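Local coordinates for protein (triosephosphate isomerase) (Thermotoga maritima, PDB 1B9B) that catalyses, as a triosephosphate isomerase, the interconversion of dihydroxyacetone phosphate and D-glyceraldehyde 3-phosphate, at residues L155-A166 with Y199-L210. Numbering follows the deposited sequence.
Sequences LDKEEAKRVVIA and YDEETAGSIRIL
A160 CB sits over one face of the Y199 ring, 3.8 Å from its centroid and 16° off the normal, a CH-pi contact; L155 O lies at the edge, near the ring plane. K157 runs across the start of helix 201-206, its CG beside T203 OG1: with CG anti to the backbone N (chi1 -158°) and a bend only at chi4, NZ hydrogen-bonds T203 OG1 at 3.1 Å and makes salt bridges to D200 OD2 (3.2 Å) and E202 OE1. D200, N-cap of helix 201-206, takes T203 N on OD1 from above its carboxylate plane and T203 OG1 nearly along the C-O axis (2.6 Å). With an alanine here, T203 N and OG1 would probably lose their capping acceptor, leaving K157 only E202 as carboxylate partner across the contact. Further in, I207 CG1 and CD1 pack against A160 O, and V164 CG1 meets L210 CD1 at 4.0 Å. Two backbone bonds, I165 N to R208 O (2.9 Å) and L210 N to I165 O, pair the strands in parallel. Strands 164-167 and 208-211 are thus neighbours in the TIM barrel, each preceded by a short helix; helix 140-152 brings F152 against A160 and Y199, helix 181-198 covers I165 and I209, and strand 123-128 continues the sheet beyond V164.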
ATOM      1  N   LEU B 155     -24.184   6.491  11.444  1.00 39.36           N
ATOM      2  CA  LEU B 155     -25.602   6.588  11.121  1.00 42.08           C
ATOM      3  C   LEU B 155     -26.405   6.311  12.377  1.00 46.10           C
ATOM      4  O   LEU B 155     -25.891   5.742  13.340  1.00 45.68           O
ATOM      5  CB  LEU B 155     -25.987   5.564  10.058  1.00 42.90           C
ATOM      6  CG  LEU B 155     -25.222   5.600   8.748  1.00 43.14           C
ATOM      7  CD1 LEU B 155     -25.848   4.617   7.782  1.00 43.83           C
ATOM      8  CD2 LEU B 155     -25.268   7.002   8.176  1.00 46.08           C
ATOM      9  N   ASP B 156     -27.670   6.704  12.367  1.00 50.01           N
ATOM     10  CA  ASP B 156     -28.525   6.475  13.518  1.00 55.30           C
ATOM     11  C   ASP B 156     -29.756   5.687  13.096  1.00 56.35           C
ATOM     12  O   ASP B 156     -30.001   5.503  11.905  1.00 57.59           O
ATOM     13  CB  ASP B 156     -28.957   7.802  14.133  1.00 58.73           C
ATOM     14  CG  ASP B 156     -29.833   8.604  13.207  1.00 64.35           C
ATOM     15  OD1 ASP B 156     -30.864   8.065  12.754  1.00 66.38           O
ATOM     16  OD2 ASP B 156     -29.492   9.772  12.929  1.00 72.77           O
ATOM     17  N   LYS B 157     -30.522   5.244  14.090  1.00 57.67           N
ATOM     18  CA  LYS B 157     -31.736   4.463  13.893  1.00 57.62           C
ATOM     19  C   LYS B 157     -32.505   4.865  12.634  1.00 59.61           C
ATOM     20  O   LYS B 157     -32.820   4.017  11.802  1.00 62.67           O
ATOM     21  CB  LYS B 157     -32.639   4.603  15.123  1.00 59.65           C
ATOM     22  CG  LYS B 157     -33.652   3.488  15.294  1.00 64.82           C
ATOM     23  CD  LYS B 157     -34.787   3.888  16.232  1.00 68.06           C
ATOM     24  CE  LYS B 157     -35.701   2.700  16.530  1.00 71.16           C
ATOM     25  NZ  LYS B 157     -36.087   1.951  15.297  1.00 70.95           N
ATOM     26  N   GLU B 158     -32.802   6.154  12.489  1.00 59.49           N
ATOM     27  CA  GLU B 158     -33.543   6.649  11.325  1.00 62.92           C
ATOM     28  C   GLU B 158     -32.847   6.395   9.988  1.00 60.09           C
ATOM     29  O   GLU B 158     -33.407   5.769   9.094  1.00 62.98           O
ATOM     30  CB  GLU B 158     -33.806   8.152  11.462  1.00 71.44           C
ATOM     31  CG  GLU B 158     -35.215   8.533  11.900  1.00 82.69           C
ATOM     32  CD  GLU B 158     -35.690   7.749  13.105  1.00 90.26           C
ATOM     33  OE1 GLU B 158     -36.185   6.615  12.918  1.00 93.29           O
ATOM     34  OE2 GLU B 158     -35.560   8.264  14.237  1.00 96.15           O
ATOM     35  N   GLU B 159     -31.629   6.902   9.854  1.00 57.67           N
ATOM     36  CA  GLU B 159     -30.859   6.748   8.628  1.00 53.83           C
ATOM     37  C   GLU B 159     -30.561   5.287   8.329  1.00 50.18           C
ATOM     38  O   GLU B 159     -30.575   4.863   7.172  1.00 46.43           O
ATOM     39  CB  GLU B 159     -29.554   7.538   8.749  1.00 55.58           C
ATOM     40  CG  GLU B 159     -29.775   9.034   8.859  1.00 58.20           C
ATOM     41  CD  GLU B 159     -28.571   9.769   9.394  1.00 62.86           C
ATOM     42  OE1 GLU B 159     -27.629   9.113   9.888  1.00 65.25           O
ATOM     43  OE2 GLU B 159     -28.576  11.015   9.329  1.00 70.36           O
ATOM     44  N   ALA B 160     -30.299   4.525   9.388  1.00 47.71           N
ATOM     45  CA  ALA B 160     -29.983   3.110   9.280  1.00 44.09           C
ATOM     46  C   ALA B 160     -31.077   2.315   8.581  1.00 44.89           C
ATOM     47  O   ALA B 160     -30.788   1.409   7.798  1.00 45.80           O
ATOM     48  CB  ALA B 160     -29.734   2.544  10.653  1.00 40.77           C
ATOM     49  N   LYS B 161     -32.330   2.649   8.860  1.00 43.81           N
ATOM     50  CA  LYS B 161     -33.451   1.946   8.252  1.00 46.13           C
ATOM     51  C   LYS B 161     -33.479   2.100   6.733  1.00 45.24           C
ATOM     52  O   LYS B 161     -33.872   1.179   6.008  1.00 46.74           O
ATOM     53  CB  LYS B 161     -34.772   2.441   8.851  1.00 48.29           C
ATOM     54  CG  LYS B 161     -34.883   2.197  10.347  1.00 61.06           C
ATOM     55  CD  LYS B 161     -36.314   1.887  10.780  1.00 69.80           C
ATOM     56  CE  LYS B 161     -37.243   3.083  10.638  1.00 74.08           C
ATOM     57  NZ  LYS B 161     -36.934   4.156  11.620  1.00 81.00           N
ATOM     58  N   ARG B 162     -33.046   3.260   6.255  1.00 42.30           N
ATOM     59  CA  ARG B 162     -33.037   3.546   4.829  1.00 41.08           C
ATOM     60  C   ARG B 162     -31.959   2.792   4.058  1.00 38.57           C
ATOM     61  O   ARG B 162     -32.059   2.623   2.847  1.00 40.58           O
ATOM     62  CB  ARG B 162     -32.877   5.043   4.608  1.00 42.91           C
ATOM     63  CG  ARG B 162     -34.034   5.869   5.130  1.00 53.16           C
ATOM     64  CD  ARG B 162     -33.639   7.328   5.204  1.00 65.97           C
ATOM     65  NE  ARG B 162     -33.046   7.770   3.944  1.00 78.79           N
ATOM     66  CZ  ARG B 162     -32.330   8.881   3.796  1.00 80.73           C
ATOM     67  NH1 ARG B 162     -32.111   9.676   4.838  1.00 83.60           N
ATOM     68  NH2 ARG B 162     -31.826   9.193   2.609  1.00 80.60           N
ATOM     69  N   VAL B 163     -30.927   2.333   4.748  1.00 34.85           N
ATOM     70  CA  VAL B 163     -29.870   1.603   4.070  1.00 33.53           C
ATOM     71  C   VAL B 163     -30.369   0.238   3.584  1.00 34.93           C
ATOM     72  O   VAL B 163     -31.323  -0.324   4.134  1.00 39.97           O
ATOM     73  CB  VAL B 163     -28.656   1.417   5.011  1.00 30.82           C
ATOM     74  CG1 VAL B 163     -27.534   0.681   4.306  1.00 23.51           C
ATOM     75  CG2 VAL B 163     -28.173   2.774   5.474  1.00 30.55           C
ATOM     76  N   VAL B 164     -29.744  -0.271   2.527  1.00 29.43           N
ATOM     77  CA  VAL B 164     -30.088  -1.576   1.982  1.00 28.66           C
ATOM     78  C   VAL B 164     -28.761  -2.285   1.871  1.00 30.77           C
ATOM     79  O   VAL B 164     -27.824  -1.756   1.286  1.00 32.63           O
ATOM     80  CB  VAL B 164     -30.739  -1.490   0.564  1.00 29.03           C
ATOM     81  CG1 VAL B 164     -30.747  -2.855  -0.094  1.00 24.29           C
ATOM     82  CG2 VAL B 164     -32.172  -0.981   0.660  1.00 27.92           C
ATOM     83  N   ILE B 165     -28.670  -3.468   2.459  1.00 33.04           N
ATOM     84  CA  ILE B 165     -27.434  -4.238   2.412  1.00 34.12           C
ATOM     85  C   ILE B 165     -27.558  -5.309   1.349  1.00 36.42           C
ATOM     86  O   ILE B 165     -28.657  -5.733   1.009  1.00 38.73           O
ATOM     87  CB  ILE B 165     -27.151  -4.926   3.755  1.00 31.21           C
ATOM     88  CG1 ILE B 165     -27.096  -3.871   4.857  1.00 29.87           C
ATOM     89  CG2 ILE B 165     -25.850  -5.722   3.673  1.00 28.81           C
ATOM     90  CD1 ILE B 165     -26.942  -4.435   6.237  1.00 34.88           C
ATOM     91  N   ALA B 166     -26.424  -5.745   0.826  1.00 35.00           N
ATOM     92  CA  ALA B 166     -26.413  -6.764  -0.195  1.00 34.81           C
ATOM     93  C   ALA B 166     -25.232  -7.654   0.082  1.00 40.00           C
ATOM     94  O   ALA B 166     -24.087  -7.223  -0.050  1.00 42.13           O
ATOM     95  CB  ALA B 166     -26.276  -6.134  -1.556  1.00 32.70           C
ATOM     96  N   TYR B 199     -28.425  -1.526  16.523  1.00 42.97           N
ATOM     97  CA  TYR B 199     -29.526  -0.598  16.723  1.00 45.88           C
ATOM     98  C   TYR B 199     -30.622  -1.251  17.553  1.00 47.52           C
ATOM     99  O   TYR B 199     -30.568  -1.215  18.775  1.00 49.76           O
ATOM    100  CB  TYR B 199     -30.069  -0.102  15.375  1.00 45.28           C
ATOM    101  CG  TYR B 199     -29.034   0.651  14.560  1.00 46.66           C
ATOM    102  CD1 TYR B 199     -28.154  -0.027  13.715  1.00 47.07           C
ATOM    103  CD2 TYR B 199     -28.896   2.035  14.676  1.00 46.42           C
ATOM    104  CE1 TYR B 199     -27.165   0.651  13.008  1.00 45.94           C
ATOM    105  CE2 TYR B 199     -27.902   2.727  13.973  1.00 44.05           C
ATOM    106  CZ  TYR B 199     -27.042   2.026  13.143  1.00 45.87           C
ATOM    107  OH  TYR B 199     -26.056   2.693  12.453  1.00 48.20           O
ATOM    108  N   ASP B 200     -31.614  -1.849  16.909  1.00 50.73           N
ATOM    109  CA  ASP B 200     -32.680  -2.501  17.654  1.00 53.73           C
ATOM    110  C   ASP B 200     -33.478  -3.454  16.776  1.00 58.11           C
ATOM    111  O   ASP B 200     -33.230  -3.558  15.581  1.00 62.02           O
ATOM    112  CB  ASP B 200     -33.591  -1.455  18.298  1.00 48.91           C
ATOM    113  CG  ASP B 200     -34.397  -0.680  17.293  1.00 55.03           C
ATOM    114  OD1 ASP B 200     -33.995  -0.618  16.118  1.00 59.69           O
ATOM    115  OD2 ASP B 200     -35.434  -0.114  17.682  1.00 60.69           O
ATOM    116  N   GLU B 201     -34.420  -4.171  17.378  1.00 63.55           N
ATOM    117  CA  GLU B 201     -35.236  -5.122  16.639  1.00 63.21           C
ATOM    118  C   GLU B 201     -35.943  -4.434  15.491  1.00 60.60           C
ATOM    119  O   GLU B 201     -35.844  -4.863  14.343  1.00 58.88           O
ATOM    120  CB  GLU B 201     -36.271  -5.765  17.563  1.00 72.33           C
ATOM    121  CG  GLU B 201     -35.718  -6.850  18.483  1.00 84.51           C
ATOM    122  CD  GLU B 201     -35.138  -8.038  17.717  1.00 92.90           C
ATOM    123  OE1 GLU B 201     -35.804  -8.543  16.781  1.00 98.12           O
ATOM    124  OE2 GLU B 201     -34.015  -8.474  18.058  1.00 97.31           O
ATOM    125  N   GLU B 202     -36.659  -3.361  15.806  1.00 58.95           N
ATOM    126  CA  GLU B 202     -37.387  -2.620  14.794  1.00 58.54           C
ATOM    127  C   GLU B 202     -36.523  -2.316  13.585  1.00 56.67           C
ATOM    128  O   GLU B 202     -36.899  -2.606  12.456  1.00 58.56           O
ATOM    129  CB  GLU B 202     -37.921  -1.311  15.369  1.00 65.13           C
ATOM    130  CG  GLU B 202     -38.379  -0.328  14.297  1.00 77.14           C
ATOM    131  CD  GLU B 202     -38.990   0.935  14.869  1.00 84.73           C
ATOM    132  OE1 GLU B 202     -39.196   0.999  16.101  1.00 88.79           O
ATOM    133  OE2 GLU B 202     -39.273   1.864  14.081  1.00 90.08           O
ATOM    134  N   THR B 203     -35.360  -1.728  13.827  1.00 55.34           N
ATOM    135  CA  THR B 203     -34.456  -1.376  12.746  1.00 52.29           C
ATOM    136  C   THR B 203     -33.998  -2.574  11.924  1.00 48.60           C
ATOM    137  O   THR B 203     -34.151  -2.589  10.704  1.00 48.42           O
ATOM    138  CB  THR B 203     -33.229  -0.630  13.289  1.00 52.26           C
ATOM    139  OG1 THR B 203     -33.656   0.607  13.873  1.00 56.25           O
ATOM    140  CG2 THR B 203     -32.247  -0.331  12.176  1.00 53.11           C
ATOM    141  N   ALA B 204     -33.450  -3.582  12.588  1.00 45.72           N
ATOM    142  CA  ALA B 204     -32.958  -4.765  11.889  1.00 46.05           C
ATOM    143  C   ALA B 204     -34.032  -5.404  11.012  1.00 45.70           C
ATOM    144  O   ALA B 204     -33.728  -6.114  10.054  1.00 47.36           O
ATOM    145  CB  ALA B 204     -32.413  -5.786  12.898  1.00 37.09           C
ATOM    146  N   GLY B 205     -35.290  -5.142  11.328  1.00 44.08           N
ATOM    147  CA  GLY B 205     -36.355  -5.731  10.547  1.00 46.81           C
ATOM    148  C   GLY B 205     -36.753  -4.879   9.366  1.00 49.58           C
ATOM    149  O   GLY B 205     -37.423  -5.352   8.448  1.00 56.19           O
ATOM    150  N   SER B 206     -36.339  -3.620   9.379  1.00 47.67           N
ATOM    151  CA  SER B 206     -36.681  -2.702   8.302  1.00 48.00           C
ATOM    152  C   SER B 206     -35.670  -2.732   7.168  1.00 44.21           C
ATOM    153  O   SER B 206     -36.004  -2.503   6.009  1.00 46.42           O
ATOM    154  CB  SER B 206     -36.786  -1.277   8.850  1.00 52.63           C
ATOM    155  OG  SER B 206     -37.750  -1.200   9.890  1.00 57.59           O
ATOM    156  N   ILE B 207     -34.430  -3.030   7.516  1.00 41.35           N
ATOM    157  CA  ILE B 207     -33.338  -3.067   6.558  1.00 39.49           C
ATOM    158  C   ILE B 207     -33.378  -4.276   5.629  1.00 37.86           C
ATOM    159  O   ILE B 207     -33.275  -5.413   6.081  1.00 40.51           O
ATOM    160  CB  ILE B 207     -31.990  -3.017   7.324  1.00 36.52           C
ATOM    161  CG1 ILE B 207     -31.876  -1.669   8.037  1.00 33.67           C
ATOM    162  CG2 ILE B 207     -30.814  -3.253   6.381  1.00 37.93           C
ATOM    163  CD1 ILE B 207     -30.821  -1.633   9.086  1.00 36.14           C
ATOM    164  N   ARG B 208     -33.529  -4.032   4.331  1.00 34.75           N
ATOM    165  CA  ARG B 208     -33.550  -5.128   3.372  1.00 36.13           C
ATOM    166  C   ARG B 208     -32.143  -5.645   3.117  1.00 36.95           C
ATOM    167  O   ARG B 208     -31.222  -4.864   2.895  1.00 41.15           O
ATOM    168  CB  ARG B 208     -34.171  -4.696   2.037  1.00 30.67           C
ATOM    169  CG  ARG B 208     -35.665  -4.514   2.085  1.00 34.06           C
ATOM    170  CD  ARG B 208     -36.043  -3.270   2.860  1.00 42.50           C
ATOM    171  NE  ARG B 208     -35.673  -2.062   2.131  1.00 51.65           N
ATOM    172  CZ  ARG B 208     -36.319  -1.601   1.065  1.00 54.72           C
ATOM    173  NH1 ARG B 208     -37.393  -2.226   0.607  1.00 57.75           N
ATOM    174  NH2 ARG B 208     -35.900  -0.497   0.465  1.00 60.18           N
ATOM    175  N   ILE B 209     -31.983  -6.966   3.159  1.00 40.20           N
ATOM    176  CA  ILE B 209     -30.695  -7.613   2.900  1.00 40.80           C
ATOM    177  C   ILE B 209     -30.865  -8.507   1.669  1.00 43.30           C
ATOM    178  O   ILE B 209     -31.523  -9.548   1.727  1.00 48.19           O
ATOM    179  CB  ILE B 209     -30.238  -8.480   4.098  1.00 36.28           C
ATOM    180  CG1 ILE B 209     -30.332  -7.675   5.397  1.00 36.69           C
ATOM    181  CG2 ILE B 209     -28.807  -8.941   3.884  1.00 34.55           C
ATOM    182  CD1 ILE B 209     -29.841  -8.414   6.627  1.00 37.00           C
ATOM    183  N   LEU B 210     -30.284  -8.090   0.551  1.00 41.79           N
ATOM    184  CA  LEU B 210     -30.390  -8.845  -0.690  1.00 38.23           C
ATOM    185  C   LEU B 210     -29.203  -9.772  -0.850  1.00 37.43           C
ATOM    186  O   LEU B 210     -28.157  -9.558  -0.242  1.00 35.07           O
ATOM    187  CB  LEU B 210     -30.424  -7.894  -1.880  1.00 33.52           C
ATOM    188  CG  LEU B 210     -31.005  -6.510  -1.635  1.00 34.86           C
ATOM    189  CD1 LEU B 210     -30.868  -5.675  -2.892  1.00 36.78           C
ATOM    190  CD2 LEU B 210     -32.458  -6.629  -1.214  1.00 40.34           C
TER